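Local atomic coordinates of CurD (Moorea producens 3L, PDB entry 5KP7), a protein that binds 4'-phosphopantetheine and probably acts as a hydroxymethylglutaryl-CoA synthase of the thiolase-like superfamily. Residues R306-V318 with F327-F339. The protein carries 3 engineered substitutions. Residues are numbered along the deposited sequence; the frame is centred on the assembly and turned at random.
Sequences RRVMPGLVYCQQV and FLSLASTIDNGDF
Tyr314 reaches from helix 309-318 across to helix 327-336, where its side chain sits as a knob among Ala331, Ser332, Asp335 and Asn336. Its CB meets CD1 of Leu328 at 3.8 Å. Further along, CG and CD1 face Ser332 OG, while CD2 lies 3.5 Å from the Ser332 CB. ND2 of Asn336 lies over one face of the ring, offset toward the rim at CE1 and CZ. CE2 and CZ approach Asp335 OD2, CE2 to 3.4 Å. At the tip, OH donates to this OD2 over 2.6 Å; OD2, at the ring edge and in its plane, accepts through its anti lone pair, the carboxylate being turned 84° from the ring. A phenylalanine here would probably leave the Asp335 carboxylate without its hydroxyl donor.

In return, the Ser332 side chain is a knob among Pro310, Gly311, Val313 and Tyr314. Its chi1 of -168° turns the hydroxyl away from its backbone N. OG donates to Pro310 O at 2.7 Å. It accepts from Tyr314 N at 3.0 Å, a nearly straight bond (167°) that occupies an amide lacking a helical bond at the kink. A CB at Gly311 would clash with Ser329 OG and Thr333 OG1; its absence lets the axes approach to 6.5 Å. A water joins Gly311 N, Arg307 O and Thr333 OG1, which is also hydrogen-bonded to Ser272 OG. Mutual knobs-into-holes packing over a glycine thus joins two consecutive helices of the thiolase-like fold, just before and after the loop bearing the phosphopantetheine-binding Asn320.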
ATOM      1  N   ARG A 306      15.154 -10.191   8.252  1.00 26.87           N
ATOM      2  CA  ARG A 306      14.621 -11.553   8.212  1.00 27.85           C
ATOM      3  C   ARG A 306      13.124 -11.575   7.930  1.00 26.80           C
ATOM      4  O   ARG A 306      12.676 -12.363   7.111  1.00 26.49           O
ATOM      5  CB  ARG A 306      14.888 -12.261   9.537  1.00 30.07           C
ATOM      6  CG  ARG A 306      14.399 -13.703   9.582  1.00 32.67           C
ATOM      7  CD  ARG A 306      14.841 -14.450  10.834  1.00 35.77           C
ATOM      8  NE  ARG A 306      14.383 -13.768  12.051  1.00 38.17           N
ATOM      9  CZ  ARG A 306      13.278 -14.036  12.751  1.00 39.77           C
ATOM     10  NH1 ARG A 306      13.039 -13.315  13.852  1.00 41.81           N
ATOM     11  NH2 ARG A 306      12.425 -15.002  12.403  1.00 39.48           N
ATOM     12  N   ARG A 307      12.364 -10.729   8.627  1.00 25.89           N
ATOM     13  CA  ARG A 307      10.910 -10.858   8.666  1.00 25.32           C
ATOM     14  C   ARG A 307      10.138  -9.849   7.815  1.00 24.46           C
ATOM     15  O   ARG A 307       8.993 -10.097   7.485  1.00 23.60           O
ATOM     16  CB  ARG A 307      10.385 -10.798  10.097  1.00 25.76           C
ATOM     17  CG  ARG A 307      10.916 -11.906  11.011  1.00 26.83           C
ATOM     18  CD  ARG A 307       9.979 -12.177  12.182  1.00 27.47           C
ATOM     19  NE  ARG A 307       9.973 -11.049  13.102  1.00 27.98           N
ATOM     20  CZ  ARG A 307       8.957 -10.680  13.893  1.00 27.87           C
ATOM     21  NH1 ARG A 307       9.116  -9.640  14.692  1.00 28.00           N
ATOM     22  NH2 ARG A 307       7.817 -11.362  13.935  1.00 27.86           N
ATOM     23  N   VAL A 308      10.764  -8.718   7.501  1.00 24.24           N
ATOM     24  CA  VAL A 308      10.061  -7.605   6.864  1.00 23.69           C
ATOM     25  C   VAL A 308      10.600  -7.300   5.462  1.00 23.38           C
ATOM     26  O   VAL A 308       9.815  -7.040   4.539  1.00 22.48           O
ATOM     27  CB  VAL A 308      10.135  -6.354   7.739  1.00 23.80           C
ATOM     28  CG1 VAL A 308       9.283  -5.246   7.134  1.00 23.62           C
ATOM     29  CG2 VAL A 308       9.700  -6.670   9.157  1.00 24.14           C
ATOM     30  N   MET A 309      11.913  -7.347   5.264  1.00 23.59           N
ATOM     31  CA  MET A 309      12.459  -7.068   3.950  1.00 24.04           C
ATOM     32  C   MET A 309      11.858  -7.919   2.792  1.00 23.45           C
ATOM     33  O   MET A 309      11.648  -7.395   1.691  1.00 23.09           O
ATOM     34  CB  MET A 309      13.988  -7.150   4.001  1.00 25.48           C
ATOM     35  CG  MET A 309      14.688  -6.599   2.815  1.00 26.83           C
ATOM     36  SD  MET A 309      14.552  -4.788   2.686  1.00 27.17           S
ATOM     37  CE  MET A 309      14.428  -4.874   0.933  1.00 28.06           C
ATOM     38  N   PRO A 310      11.558  -9.222   3.019  1.00 23.37           N
ATOM     39  CA  PRO A 310      11.036 -10.004   1.877  1.00 23.41           C
ATOM     40  C   PRO A 310       9.743  -9.404   1.289  1.00 22.83           C
ATOM     41  O   PRO A 310       9.588  -9.354   0.054  1.00 22.78           O
ATOM     42  CB  PRO A 310      10.795 -11.396   2.488  1.00 23.60           C
ATOM     43  CG  PRO A 310      11.861 -11.472   3.543  1.00 24.08           C
ATOM     44  CD  PRO A 310      11.906 -10.099   4.154  1.00 23.67           C
ATOM     45  N   GLY A 311       8.890  -8.894   2.156  1.00 23.61           N
ATOM     46  CA  GLY A 311       7.636  -8.238   1.730  1.00 23.42           C
ATOM     47  C   GLY A 311       7.838  -6.933   0.996  1.00 23.58           C
ATOM     48  O   GLY A 311       6.958  -6.502   0.213  1.00 23.74           O
ATOM     49  N   LEU A 312       8.970  -6.266   1.222  1.00 23.77           N
ATOM     50  CA  LEU A 312       9.244  -4.992   0.548  1.00 24.04           C
ATOM     51  C   LEU A 312       9.730  -5.115  -0.887  1.00 24.39           C
ATOM     52  O   LEU A 312       9.689  -4.160  -1.628  1.00 25.55           O
ATOM     53  CB  LEU A 312      10.238  -4.155   1.362  1.00 24.68           C
ATOM     54  CG  LEU A 312       9.707  -3.797   2.756  1.00 25.17           C
ATOM     55  CD1 LEU A 312      10.777  -3.053   3.529  1.00 26.05           C
ATOM     56  CD2 LEU A 312       8.435  -2.963   2.694  1.00 25.19           C
ATOM     57  N   VAL A 313      10.217  -6.283  -1.283  1.00 24.36           N
ATOM     58  CA  VAL A 313      10.866  -6.446  -2.569  1.00 24.62           C
ATOM     59  C   VAL A 313       9.965  -5.977  -3.722  1.00 24.34           C
ATOM     60  O   VAL A 313      10.406  -5.169  -4.536  1.00 24.41           O
ATOM     61  CB  VAL A 313      11.330  -7.902  -2.784  1.00 25.30           C
ATOM     62  CG1 VAL A 313      11.825  -8.134  -4.207  1.00 25.56           C
ATOM     63  CG2 VAL A 313      12.421  -8.251  -1.776  1.00 25.59           C
ATOM     64  N   TYR A 314       8.760  -6.521  -3.831  1.00 24.18           N
ATOM     65  CA  TYR A 314       7.886  -6.113  -4.940  1.00 24.03           C
ATOM     66  C   TYR A 314       7.322  -4.710  -4.739  1.00 23.90           C
ATOM     67  O   TYR A 314       7.132  -3.977  -5.709  1.00 23.57           O
ATOM     68  CB  TYR A 314       6.739  -7.085  -5.172  1.00 24.19           C
ATOM     69  CG  TYR A 314       7.154  -8.467  -5.595  1.00 25.01           C
ATOM     70  CD1 TYR A 314       8.372  -8.705  -6.231  1.00 25.90           C
ATOM     71  CD2 TYR A 314       6.322  -9.540  -5.350  1.00 25.31           C
ATOM     72  CE1 TYR A 314       8.732  -9.992  -6.612  1.00 26.93           C
ATOM     73  CE2 TYR A 314       6.666 -10.821  -5.724  1.00 26.50           C
ATOM     74  CZ  TYR A 314       7.864 -11.042  -6.372  1.00 27.17           C
ATOM     75  OH  TYR A 314       8.262 -12.319  -6.754  1.00 28.50           O
ATOM     76  N   CYS A 315       7.105  -4.322  -3.494  1.00 24.21           N
ATOM     77  CA  CYS A 315       6.621  -2.966  -3.195  1.00 24.57           C
ATOM     78  C   CYS A 315       7.568  -1.904  -3.751  1.00 25.35           C
ATOM     79  O   CYS A 315       7.103  -0.891  -4.299  1.00 24.97           O
ATOM     80  CB  CYS A 315       6.409  -2.803  -1.680  1.00 24.76           C
ATOM     81  SG  CYS A 315       5.052  -3.799  -1.049  1.00 26.33           S
ATOM     82  N   GLN A 316       8.875  -2.153  -3.664  1.00 26.07           N
ATOM     83  CA  GLN A 316       9.906  -1.228  -4.167  1.00 27.33           C
ATOM     84  C   GLN A 316       9.892  -1.053  -5.673  1.00 26.91           C
ATOM     85  O   GLN A 316      10.538  -0.131  -6.161  1.00 27.30           O
ATOM     86  CB  GLN A 316      11.324  -1.704  -3.815  1.00 30.03           C
ATOM     87  CG  GLN A 316      11.624  -1.658  -2.358  1.00 32.45           C
ATOM     88  CD  GLN A 316      13.064  -2.109  -2.096  1.00 34.19           C
ATOM     89  OE1 GLN A 316      13.501  -3.206  -2.511  1.00 36.99           O
ATOM     90  NE2 GLN A 316      13.818  -1.255  -1.456  1.00 35.69           N
ATOM     91  N   GLN A 317       9.274  -2.000  -6.384  1.00 25.87           N
ATOM     92  CA  GLN A 317       9.211  -2.007  -7.835  1.00 26.26           C
ATOM     93  C   GLN A 317       7.936  -1.375  -8.405  1.00 25.31           C
ATOM     94  O   GLN A 317       7.859  -1.104  -9.595  1.00 24.93           O
ATOM     95  CB  GLN A 317       9.335  -3.448  -8.339  1.00 27.16           C
ATOM     96  CG  GLN A 317      10.713  -4.019  -8.040  1.00 28.62           C
ATOM     97  CD  GLN A 317      10.828  -5.440  -8.530  1.00 29.74           C
ATOM     98  OE1 GLN A 317      10.837  -5.689  -9.742  1.00 31.52           O
ATOM     99  NE2 GLN A 317      10.890  -6.385  -7.607  1.00 30.13           N
ATOM    100  N   VAL A 318       6.945  -1.153  -7.553  1.00 25.17           N
ATOM    101  CA  VAL A 318       5.664  -0.594  -7.996  1.00 24.99           C
ATOM    102  C   VAL A 318       5.312   0.727  -7.322  1.00 24.12           C
ATOM    103  O   VAL A 318       4.564   1.541  -7.905  1.00 23.93           O
ATOM    104  CB  VAL A 318       4.560  -1.653  -7.762  1.00 26.38           C
ATOM    105  CG1 VAL A 318       3.243  -1.166  -8.185  1.00 28.12           C
ATOM    106  CG2 VAL A 318       4.848  -2.895  -8.579  1.00 27.11           C
ATOM    107  N   PHE A 327      -1.519  -6.489  -0.053  1.00 20.96           N
ATOM    108  CA  PHE A 327      -1.640  -7.757  -0.753  1.00 21.35           C
ATOM    109  C   PHE A 327      -0.427  -8.019  -1.621  1.00 21.33           C
ATOM    110  O   PHE A 327       0.028  -9.169  -1.710  1.00 22.11           O
ATOM    111  CB  PHE A 327      -2.927  -7.833  -1.578  1.00 21.65           C
ATOM    112  CG  PHE A 327      -4.200  -7.732  -0.752  1.00 21.96           C
ATOM    113  CD1 PHE A 327      -4.235  -8.109   0.577  1.00 22.65           C
ATOM    114  CD2 PHE A 327      -5.354  -7.275  -1.344  1.00 22.30           C
ATOM    115  CE1 PHE A 327      -5.407  -8.007   1.331  1.00 22.58           C
ATOM    116  CE2 PHE A 327      -6.540  -7.194  -0.605  1.00 22.46           C
ATOM    117  CZ  PHE A 327      -6.549  -7.570   0.733  1.00 22.51           C
ATOM    118  N   LEU A 328       0.136  -6.965  -2.197  1.00 21.21           N
ATOM    119  CA  LEU A 328       1.377  -7.125  -2.931  1.00 21.93           C
ATOM    120  C   LEU A 328       2.518  -7.518  -1.975  1.00 21.87           C
ATOM    121  O   LEU A 328       3.371  -8.338  -2.312  1.00 22.13           O
ATOM    122  CB  LEU A 328       1.747  -5.858  -3.690  1.00 22.25           C
ATOM    123  CG  LEU A 328       3.028  -5.989  -4.538  1.00 23.48           C
ATOM    124  CD1 LEU A 328       2.949  -7.148  -5.514  1.00 24.44           C
ATOM    125  CD2 LEU A 328       3.345  -4.676  -5.199  1.00 23.90           C
ATOM    126  N   SER A 329       2.546  -6.874  -0.805  1.00 21.18           N
ATOM    127  CA  SER A 329       3.535  -7.230   0.219  1.00 21.29           C
ATOM    128  C   SER A 329       3.432  -8.703   0.634  1.00 21.51           C
ATOM    129  O   SER A 329       4.435  -9.427   0.717  1.00 21.48           O
ATOM    130  CB  SER A 329       3.389  -6.346   1.441  1.00 21.31           C
ATOM    131  OG  SER A 329       4.341  -6.732   2.408  1.00 21.73           O
ATOM    132  N   LEU A 330       2.206  -9.181   0.813  1.00 21.33           N
ATOM    133  CA  LEU A 330       1.983 -10.614   1.061  1.00 22.07           C
ATOM    134  C   LEU A 330       2.555 -11.502  -0.050  1.00 22.30           C
ATOM    135  O   LEU A 330       3.294 -12.454   0.227  1.00 22.76           O
ATOM    136  CB  LEU A 330       0.492 -10.911   1.274  1.00 22.36           C
ATOM    137  CG  LEU A 330       0.134 -12.392   1.417  1.00 23.20           C
ATOM    138  CD1 LEU A 330       0.787 -13.040   2.633  1.00 23.84           C
ATOM    139  CD2 LEU A 330      -1.392 -12.538   1.457  1.00 23.67           C
ATOM    140  N   ALA A 331       2.249 -11.167  -1.300  1.00 22.01           N
ATOM    141  CA  ALA A 331       2.761 -11.928  -2.424  1.00 22.42           C
ATOM    142  C   ALA A 331       4.313 -11.888  -2.438  1.00 22.74           C
ATOM    143  O   ALA A 331       4.973 -12.893  -2.716  1.00 23.14           O
ATOM    144  CB  ALA A 331       2.242 -11.369  -3.722  1.00 22.17           C
ATOM    145  N   SER A 332       4.863 -10.710  -2.124  1.00 22.34           N
ATOM    146  CA  SER A 332       6.321 -10.543  -2.052  1.00 22.70           C
ATOM    147  C   SER A 332       6.959 -11.363  -0.933  1.00 23.37           C
ATOM    148  O   SER A 332       8.018 -11.975  -1.125  1.00 23.79           O
ATOM    149  CB  SER A 332       6.653  -9.068  -1.909  1.00 22.35           C
ATOM    150  OG  SER A 332       8.043  -8.835  -2.117  1.00 22.30           O
ATOM    151  N   THR A 333       6.329 -11.367   0.233  1.00 23.21           N
ATOM    152  CA  THR A 333       6.779 -12.200   1.342  1.00 24.16           C
ATOM    153  C   THR A 333       6.833 -13.693   0.939  1.00 24.96           C
ATOM    154  O   THR A 333       7.807 -14.390   1.209  1.00 25.47           O
ATOM    155  CB  THR A 333       5.853 -12.010   2.538  1.00 24.06           C
ATOM    156  OG1 THR A 333       6.020 -10.686   3.076  1.00 23.94           O
ATOM    157  CG2 THR A 333       6.152 -13.015   3.627  1.00 24.62           C
ATOM    158  N   ILE A 334       5.772 -14.161   0.288  1.00 24.86           N
ATOM    159  CA  ILE A 334       5.678 -15.573  -0.109  1.00 26.01           C
ATOM    160  C   ILE A 334       6.779 -15.937  -1.104  1.00 26.55           C
ATOM    161  O   ILE A 334       7.486 -16.947  -0.927  1.00 27.76           O
ATOM    162  CB  ILE A 334       4.290 -15.912  -0.688  1.00 25.62           C
ATOM    163  CG1 ILE A 334       3.250 -15.758   0.420  1.00 25.50           C
ATOM    164  CG2 ILE A 334       4.260 -17.347  -1.250  1.00 26.63           C
ATOM    165  CD1 ILE A 334       1.830 -15.764  -0.046  1.00 25.36           C
ATOM    166  N   ASP A 335       6.951 -15.119  -2.141  1.00 26.47           N
ATOM    167  CA  ASP A 335       7.981 -15.395  -3.148  1.00 27.62           C
ATOM    168  C   ASP A 335       9.418 -15.272  -2.646  1.00 27.40           C
ATOM    169  O   ASP A 335      10.304 -16.049  -3.055  1.00 28.11           O
ATOM    170  CB  ASP A 335       7.808 -14.480  -4.353  1.00 27.93           C
ATOM    171  CG  ASP A 335       6.726 -14.944  -5.288  1.00 28.96           C
ATOM    172  OD1 ASP A 335       6.075 -16.000  -5.050  1.00 29.79           O
ATOM    173  OD2 ASP A 335       6.495 -14.196  -6.253  1.00 30.39           O
ATOM    174  N   ASN A 336       9.654 -14.305  -1.762  1.00 26.46           N
ATOM    175  CA  ASN A 336      11.017 -13.962  -1.366  1.00 26.67           C
ATOM    176  C   ASN A 336      11.478 -14.507  -0.016  1.00 26.96           C
ATOM    177  O   ASN A 336      12.682 -14.518   0.254  1.00 27.76           O
ATOM    178  CB  ASN A 336      11.179 -12.437  -1.439  1.00 26.08           C
ATOM    179  CG  ASN A 336      11.048 -11.938  -2.854  1.00 26.02           C
ATOM    180  OD1 ASN A 336      11.913 -12.204  -3.690  1.00 26.80           O
ATOM    181  ND2 ASN A 336       9.967 -11.263  -3.147  1.00 25.73           N
ATOM    182  N   GLY A 337      10.554 -15.007   0.787  1.00 26.72           N
ATOM    183  CA  GLY A 337      10.857 -15.639   2.062  1.00 27.14           C
ATOM    184  C   GLY A 337      11.025 -17.145   1.935  1.00 27.97           C
ATOM    185  O   GLY A 337      10.994 -17.691   0.835  1.00 28.51           O
ATOM    186  N   ASP A 338      11.199 -17.829   3.064  1.00 28.47           N
ATOM    187  CA  ASP A 338      11.454 -19.271   3.094  1.00 29.69           C
ATOM    188  C   ASP A 338      10.221 -19.988   3.613  1.00 29.89           C
ATOM    189  O   ASP A 338       9.768 -19.696   4.744  1.00 29.62           O
ATOM    190  CB  ASP A 338      12.628 -19.570   4.022  1.00 30.32           C
ATOM    191  CG  ASP A 338      13.040 -21.020   3.966  1.00 31.60           C
ATOM    192  OD1 ASP A 338      12.271 -21.874   4.440  1.00 31.99           O
ATOM    193  OD2 ASP A 338      14.146 -21.303   3.472  1.00 32.09           O
ATOM    194  N   PHE A 339       9.672 -20.884   2.792  1.00 30.66           N
ATOM    195  CA  PHE A 339       8.473 -21.661   3.146  1.00 31.56           C
ATOM    196  C   PHE A 339       8.774 -23.145   3.036  1.00 33.65           C
ATOM    197  O   PHE A 339       7.933 -23.937   2.652  1.00 35.15           O
ATOM    198  CB  PHE A 339       7.261 -21.188   2.308  1.00 30.78           C
ATOM    199  CG  PHE A 339       6.924 -19.784   2.586  1.00 29.86           C
ATOM    200  CD1 PHE A 339       7.647 -18.766   1.980  1.00 29.58           C
ATOM    201  CD2 PHE A 339       5.972 -19.449   3.551  1.00 29.61           C
ATOM    202  CE1 PHE A 339       7.426 -17.456   2.324  1.00 28.92           C
ATOM    203  CE2 PHE A 339       5.723 -18.122   3.873  1.00 28.93           C
ATOM    204  CZ  PHE A 339       6.476 -17.126   3.254  1.00 28.35           C
TER
HETATM  205  O   HOH W   1       8.305 -10.083   4.721  1.00 23.65           O